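Local coordinates for protein adenosine deaminase (Burkholderia ambifaria, PDB 4GXW) that binds a zinc ion in a TIM-barrel amidohydrolase fold and probably catalyses the hydrolytic deamination of an adenine-type substrate, at residues A[91-103]-A[136-150]. Numbering follows the deposited sequence.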
loop_
_atom_site.group_PDB
_atom_site.type_symbol
_atom_site.label_atom_id
_atom_site.label_comp_id
_atom_site.label_asym_id
_atom_site.label_seq_id
_atom_site.Cartn_x
_atom_site.Cartn_y
_atom_site.Cartn_z
ATOM N N PRO A 91 0.250 -4.994 23.043
ATOM C CA PRO A 91 -0.844 -4.950 22.064
ATOM C C PRO A 91 -1.353 -3.539 21.836
ATOM O O PRO A 91 -1.656 -3.182 20.695
ATOM C CB PRO A 91 -1.939 -5.790 22.730
ATOM C CG PRO A 91 -1.187 -6.786 23.550
ATOM C CD PRO A 91 0.059 -6.065 24.041
ATOM N N ASP A 92 -1.433 -2.735 22.890
ATOM C CA ASP A 92 -1.975 -1.387 22.738
ATOM C C ASP A 92 -1.184 -0.507 21.763
ATOM O O ASP A 92 -1.729 0.430 21.181
ATOM C CB ASP A 92 -2.123 -0.685 24.087
ATOM C CG ASP A 92 -2.958 0.564 23.982
ATOM O OD1 ASP A 92 -4.196 0.443 23.885
ATOM O OD2 ASP A 92 -2.386 1.669 23.963
ATOM N N ASP A 93 0.096 -0.806 21.579
ATOM C CA ASP A 93 0.912 -0.070 20.620
ATOM C C ASP A 93 0.403 -0.300 19.200
ATOM O O ASP A 93 0.398 0.623 18.377
ATOM C CB ASP A 93 2.374 -0.504 20.709
ATOM C CG ASP A 93 2.989 -0.223 22.060
ATOM O OD1 ASP A 93 2.502 0.662 22.806
ATOM O OD2 ASP A 93 3.989 -0.901 22.384
ATOM N N LEU A 94 -0.032 -1.525 18.915
ATOM C CA LEU A 94 -0.600 -1.870 17.613
ATOM C C LEU A 94 -1.947 -1.183 17.411
ATOM O O LEU A 94 -2.248 -0.716 16.308
ATOM C CB LEU A 94 -0.750 -3.383 17.474
ATOM C CG LEU A 94 0.585 -4.132 17.460
ATOM C CD1 LEU A 94 0.373 -5.635 17.587
ATOM C CD2 LEU A 94 1.371 -3.822 16.209
ATOM N N ARG A 95 -2.755 -1.116 18.468
ATOM C CA ARG A 95 -4.006 -0.370 18.409
ATOM C C ARG A 95 -3.707 1.079 18.036
ATOM O O ARG A 95 -4.325 1.647 17.119
ATOM C CB ARG A 95 -4.737 -0.385 19.759
ATOM C CG ARG A 95 -6.049 0.406 19.730
ATOM C CD ARG A 95 -6.475 0.961 21.088
ATOM N NE ARG A 95 -5.389 1.670 21.758
ATOM C CZ ARG A 95 -5.030 2.929 21.518
ATOM N NH1 ARG A 95 -5.678 3.676 20.630
ATOM N NH2 ARG A 95 -4.016 3.457 22.192
ATOM N N ARG A 96 -2.766 1.685 18.755
ATOM C CA ARG A 96 -2.426 3.087 18.516
ATOM C C ARG A 96 -1.990 3.361 17.075
ATOM O O ARG A 96 -2.473 4.308 16.437
ATOM C CB ARG A 96 -1.354 3.572 19.498
ATOM C CG ARG A 96 -1.003 5.036 19.311
ATOM C CD ARG A 96 -0.002 5.501 20.345
ATOM N NE ARG A 96 0.380 6.889 20.114
ATOM C CZ ARG A 96 1.172 7.594 20.912
ATOM N NH1 ARG A 96 1.669 7.046 22.008
ATOM N NH2 ARG A 96 1.460 8.848 20.610
ATOM N N ILE A 97 -1.071 2.556 16.555
ATOM C CA ILE A 97 -0.567 2.857 15.221
ATOM C C ILE A 97 -1.609 2.579 14.134
ATOM O O ILE A 97 -1.633 3.278 13.117
ATOM C CB ILE A 97 0.822 2.233 14.912
ATOM C CG1 ILE A 97 0.793 0.707 14.957
ATOM C CG2 ILE A 97 1.869 2.795 15.875
ATOM C CD1 ILE A 97 2.081 0.094 14.456
ATOM N N ALA A 98 -2.493 1.607 14.358
ATOM C CA ALA A 98 -3.593 1.372 13.419
ATOM C C ALA A 98 -4.546 2.570 13.406
ATOM O O ALA A 98 -4.935 3.060 12.344
ATOM C CB ALA A 98 -4.333 0.080 13.755
ATOM N N TYR A 99 -4.900 3.050 14.594
ATOM C CA TYR A 99 -5.822 4.170 14.729
ATOM C C TYR A 99 -5.224 5.425 14.099
ATOM O O TYR A 99 -5.918 6.151 13.377
ATOM C CB TYR A 99 -6.134 4.398 16.208
ATOM C CG TYR A 99 -7.059 5.554 16.508
ATOM C CD1 TYR A 99 -8.434 5.425 16.379
ATOM C CD2 TYR A 99 -6.551 6.774 16.948
ATOM C CE1 TYR A 99 -9.277 6.478 16.680
ATOM C CE2 TYR A 99 -7.395 7.837 17.249
ATOM C CZ TYR A 99 -8.756 7.681 17.111
ATOM O OH TYR A 99 -9.602 8.735 17.408
ATOM N N GLU A 100 -3.939 5.675 14.354
ATOM C CA GLU A 100 -3.297 6.882 13.827
ATOM C C GLU A 100 -3.114 6.838 12.311
ATOM O O GLU A 100 -3.261 7.859 11.641
ATOM C CB GLU A 100 -1.971 7.164 14.547
ATOM C CG GLU A 100 -2.184 7.518 16.009
ATOM C CD GLU A 100 -0.926 7.897 16.761
ATOM O OE1 GLU A 100 0.181 7.840 16.184
ATOM O OE2 GLU A 100 -1.051 8.263 17.957
ATOM N N TYR A 101 -2.801 5.666 11.771
ATOM C CA TYR A 101 -2.725 5.505 10.321
ATOM C C TYR A 101 -4.083 5.816 9.694
ATOM O O TYR A 101 -4.175 6.608 8.749
ATOM C CB TYR A 101 -2.245 4.100 9.918
ATOM C CG TYR A 101 -2.664 3.746 8.509
ATOM C CD1 TYR A 101 -2.251 4.513 7.420
ATOM C CD2 TYR A 101 -3.521 2.681 8.270
ATOM C CE1 TYR A 101 -2.672 4.211 6.128
ATOM C CE2 TYR A 101 -3.944 2.369 6.988
ATOM C CZ TYR A 101 -3.520 3.134 5.923
ATOM O OH TYR A 101 -3.946 2.806 4.650
ATOM N N LEU A 102 -5.142 5.224 10.235
ATOM C CA LEU A 102 -6.467 5.403 9.663
ATOM C C LEU A 102 -6.942 6.854 9.790
ATOM O O LEU A 102 -7.599 7.373 8.882
ATOM C CB LEU A 102 -7.475 4.406 10.251
ATOM C CG LEU A 102 -7.188 2.949 9.875
ATOM C CD1 LEU A 102 -7.984 1.976 10.726
ATOM C CD2 LEU A 102 -7.446 2.701 8.391
ATOM N N GLU A 103 -6.592 7.516 10.891
ATOM C CA GLU A 103 -6.866 8.948 11.028
ATOM C C GLU A 103 -6.180 9.757 9.925
ATOM O O GLU A 103 -6.787 10.625 9.300
ATOM C CB GLU A 103 -6.405 9.460 12.393
ATOM C CG GLU A 103 -6.649 10.948 12.568
ATOM C CD GLU A 103 -6.264 11.474 13.938
ATOM O OE1 GLU A 103 -5.496 10.799 14.662
ATOM O OE2 GLU A 103 -6.735 12.586 14.288
ATOM N N ALA A 136 -6.225 -6.004 19.234
ATOM C CA ALA A 136 -5.833 -4.611 19.430
ATOM C C ALA A 136 -5.921 -3.822 18.121
ATOM O O ALA A 136 -6.417 -2.688 18.087
ATOM C CB ALA A 136 -4.435 -4.528 20.009
ATOM N N ILE A 137 -5.433 -4.413 17.034
ATOM C CA ILE A 137 -5.532 -3.747 15.741
ATOM C C ILE A 137 -6.995 -3.525 15.353
ATOM O O ILE A 137 -7.364 -2.448 14.888
ATOM C CB ILE A 137 -4.779 -4.534 14.637
ATOM C CG1 ILE A 137 -3.274 -4.537 14.933
ATOM C CG2 ILE A 137 -5.041 -3.914 13.265
ATOM C CD1 ILE A 137 -2.468 -5.513 14.094
ATOM N N VAL A 138 -7.821 -4.546 15.562
ATOM C CA VAL A 138 -9.246 -4.458 15.248
ATOM C C VAL A 138 -9.927 -3.351 16.064
ATOM O O VAL A 138 -10.776 -2.621 15.550
ATOM C CB VAL A 138 -9.946 -5.827 15.436
ATOM C CG1 VAL A 138 -11.450 -5.677 15.406
ATOM C CG2 VAL A 138 -9.490 -6.795 14.345
ATOM N N THR A 139 -9.525 -3.194 17.323
ATOM C CA THR A 139 -10.041 -2.104 18.144
ATOM C C THR A 139 -9.679 -0.753 17.538
ATOM O O THR A 139 -10.518 0.155 17.474
ATOM C CB THR A 139 -9.504 -2.178 19.575
ATOM O OG1 THR A 139 -9.989 -3.379 20.191
ATOM C CG2 THR A 139 -9.968 -0.984 20.396
ATOM N N GLY A 140 -8.434 -0.624 17.089
ATOM C CA GLY A 140 -7.995 0.605 16.449
ATOM C C GLY A 140 -8.825 0.886 15.206
ATOM O O GLY A 140 -9.222 2.033 14.969
ATOM N N MET A 141 -9.094 -0.154 14.421
ATOM C CA MET A 141 -9.950 -0.030 13.238
ATOM C C MET A 141 -11.361 0.416 13.593
ATOM O O MET A 141 -11.898 1.334 12.972
ATOM C CB MET A 141 -9.999 -1.355 12.474
ATOM C CG MET A 141 -8.636 -1.776 11.956
ATOM S SD MET A 141 -8.584 -3.475 11.374
ATOM C CE MET A 141 -9.531 -3.365 9.868
ATOM N N ARG A 142 -11.955 -0.210 14.601
ATOM C CA ARG A 142 -13.325 0.122 14.978
ATOM C C ARG A 142 -13.412 1.535 15.545
ATOM O O ARG A 142 -14.349 2.277 15.234
ATOM C CB ARG A 142 -13.877 -0.926 15.948
ATOM C CG ARG A 142 -14.147 -2.255 15.264
ATOM C CD ARG A 142 -14.530 -3.374 16.218
ATOM N NE ARG A 142 -14.656 -4.641 15.501
ATOM C CZ ARG A 142 -14.768 -5.827 16.087
ATOM N NH1 ARG A 142 -14.786 -5.923 17.413
ATOM N NH2 ARG A 142 -14.857 -6.917 15.337
ATOM N N ASP A 143 -12.408 1.928 16.327
ATOM C CA ASP A 143 -12.337 3.294 16.850
ATOM C C ASP A 143 -12.206 4.330 15.730
ATOM O O ASP A 143 -12.819 5.395 15.789
ATOM C CB ASP A 143 -11.166 3.474 17.829
ATOM C CG ASP A 143 -11.369 2.747 19.144
ATOM O OD1 ASP A 143 -12.499 2.304 19.432
ATOM O OD2 ASP A 143 -10.382 2.640 19.903
ATOM N N ALA A 144 -11.412 4.015 14.707
ATOM C CA ALA A 144 -11.221 4.942 13.589
ATOM C C ALA A 144 -12.483 5.054 12.735
ATOM O O ALA A 144 -12.790 6.136 12.217
ATOM C CB ALA A 144 -10.035 4.522 12.732
ATOM N N ALA A 145 -13.206 3.948 12.563
ATOM C CA ALA A 145 -14.481 4.011 11.851
ATOM C C ALA A 145 -15.451 4.921 12.601
ATOM O O ALA A 145 -16.131 5.755 11.997
ATOM C CB ALA A 145 -15.071 2.626 11.671
ATOM N N ARG A 146 -15.489 4.771 13.921
ATOM C CA ARG A 146 -16.347 5.569 14.783
ATOM C C ARG A 146 -15.987 7.054 14.733
ATOM O O ARG A 146 -16.871 7.918 14.640
ATOM C CB ARG A 146 -16.206 5.055 16.218
ATOM C CG ARG A 146 -17.008 5.808 17.265
ATOM C CD ARG A 146 -16.487 5.491 18.659
ATOM N NE ARG A 146 -15.116 5.964 18.835
ATOM C CZ ARG A 146 -14.277 5.517 19.763
ATOM N NH1 ARG A 146 -14.660 4.576 20.618
ATOM N NH2 ARG A 146 -13.049 6.013 19.837
ATOM N N ASP A 147 -14.693 7.347 14.798
ATOM C CA ASP A 147 -14.221 8.726 14.935
ATOM C C ASP A 147 -14.056 9.485 13.613
ATOM O O ASP A 147 -14.259 10.704 13.571
ATOM C CB ASP A 147 -12.913 8.777 15.736
ATOM C CG ASP A 147 -13.095 8.348 17.183
ATOM O OD1 ASP A 147 -14.250 8.315 17.663
ATOM O OD2 ASP A 147 -12.085 8.051 17.855
ATOM N N PHE A 148 -13.703 8.776 12.542
ATOM C CA PHE A 148 -13.390 9.428 11.267
ATOM C C PHE A 148 -14.225 8.920 10.089
ATOM O O PHE A 148 -14.134 9.461 8.982
ATOM C CB PHE A 148 -11.894 9.291 10.961
ATOM C CG PHE A 148 -11.017 9.488 12.162
ATOM C CD1 PHE A 148 -10.940 10.727 12.787
ATOM C CD2 PHE A 148 -10.280 8.433 12.682
ATOM C CE1 PHE A 148 -10.140 10.909 13.903
ATOM C CE2 PHE A 148 -9.478 8.609 13.793
ATOM C CZ PHE A 148 -9.407 9.848 14.405
ATOM N N GLY A 149 -15.025 7.884 10.322
ATOM C CA GLY A 149 -15.917 7.356 9.302
ATOM C C GLY A 149 -15.225 6.540 8.226
ATOM O O GLY A 149 -15.837 6.200 7.209
ATOM N N ILE A 150 -13.953 6.207 8.440
ATOM C CA ILE A 150 -13.196 5.443 7.457
ATOM C C ILE A 150 -13.374 3.946 7.687
ATOM O O ILE A 150 -13.273 3.476 8.826
ATOM C CB ILE A 150 -11.688 5.818 7.487
ATOM C CG1 ILE A 150 -10.899 5.048 6.430
ATOM C CG2 ILE A 150 -11.073 5.615 8.888
ATOM C CD1 ILE A 150 -9.447 5.518 6.307
HETATM O O HOH W 1 -8.024 3.350 19.022
#
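Two neighbouring outer helices of the TIM barrel, 91-106 and 130-148, pack here side by side with Tyr-99 wedged against Asp-143, Ala-144, Asp-147 and Phe-148 as a knob in a hole. Over 91-103 and 136-148 the axes run in the same general direction, 31° apart, and approach to 7.3 Å; the backbones come nearest at Tyr-99 and Gly-140, CA to CA 4.5 Å. With CG anti to the backbone N (chi1 179°), the tyrosine side chain reaches along the second helix, the carbonyl of Gly-140 at its ring edge. Its hydroxyl donates to Asp-147, OH to OD2 2.6 Å, on the anti side of the carboxylate. Arg-146 holds that same carboxylate side-on through NE and NH2, and its NH2 meets OD2 of Asp-147 on the syn side, tilted out of the carboxylate plane, at 3.0 Å.

Phe-148 brings CE2 over one face of the Tyr-99 ring, 3.5 Å from CZ, with the ring planes inclined at 47°, while the Glu-103 chain runs across a face of the phenylalanine, CG 3.9 Å from the ring centroid. The Glu-103 carboxylate continues to a salt bridge with Arg-43. On the barrel side, Leu-102 CB meets Ala-144 CB at 3.6 Å, and Ile-137 CG1 lies 3.8 Å from Leu-94 CB; Leu-102 and Ile-137 also touch strands 110-117 and 151-159 beneath. Toward solvent, a water joins Arg-95 NH1 to Asp-143 OD2, and the same guanidinium grips the Asp-92 carboxylate side-on. An apolar inner seam thus gives way to a charged outer rim, where two donors on Asp-147 OD2 should stabilise its negative charge and fix the tyrosine hydroxyl.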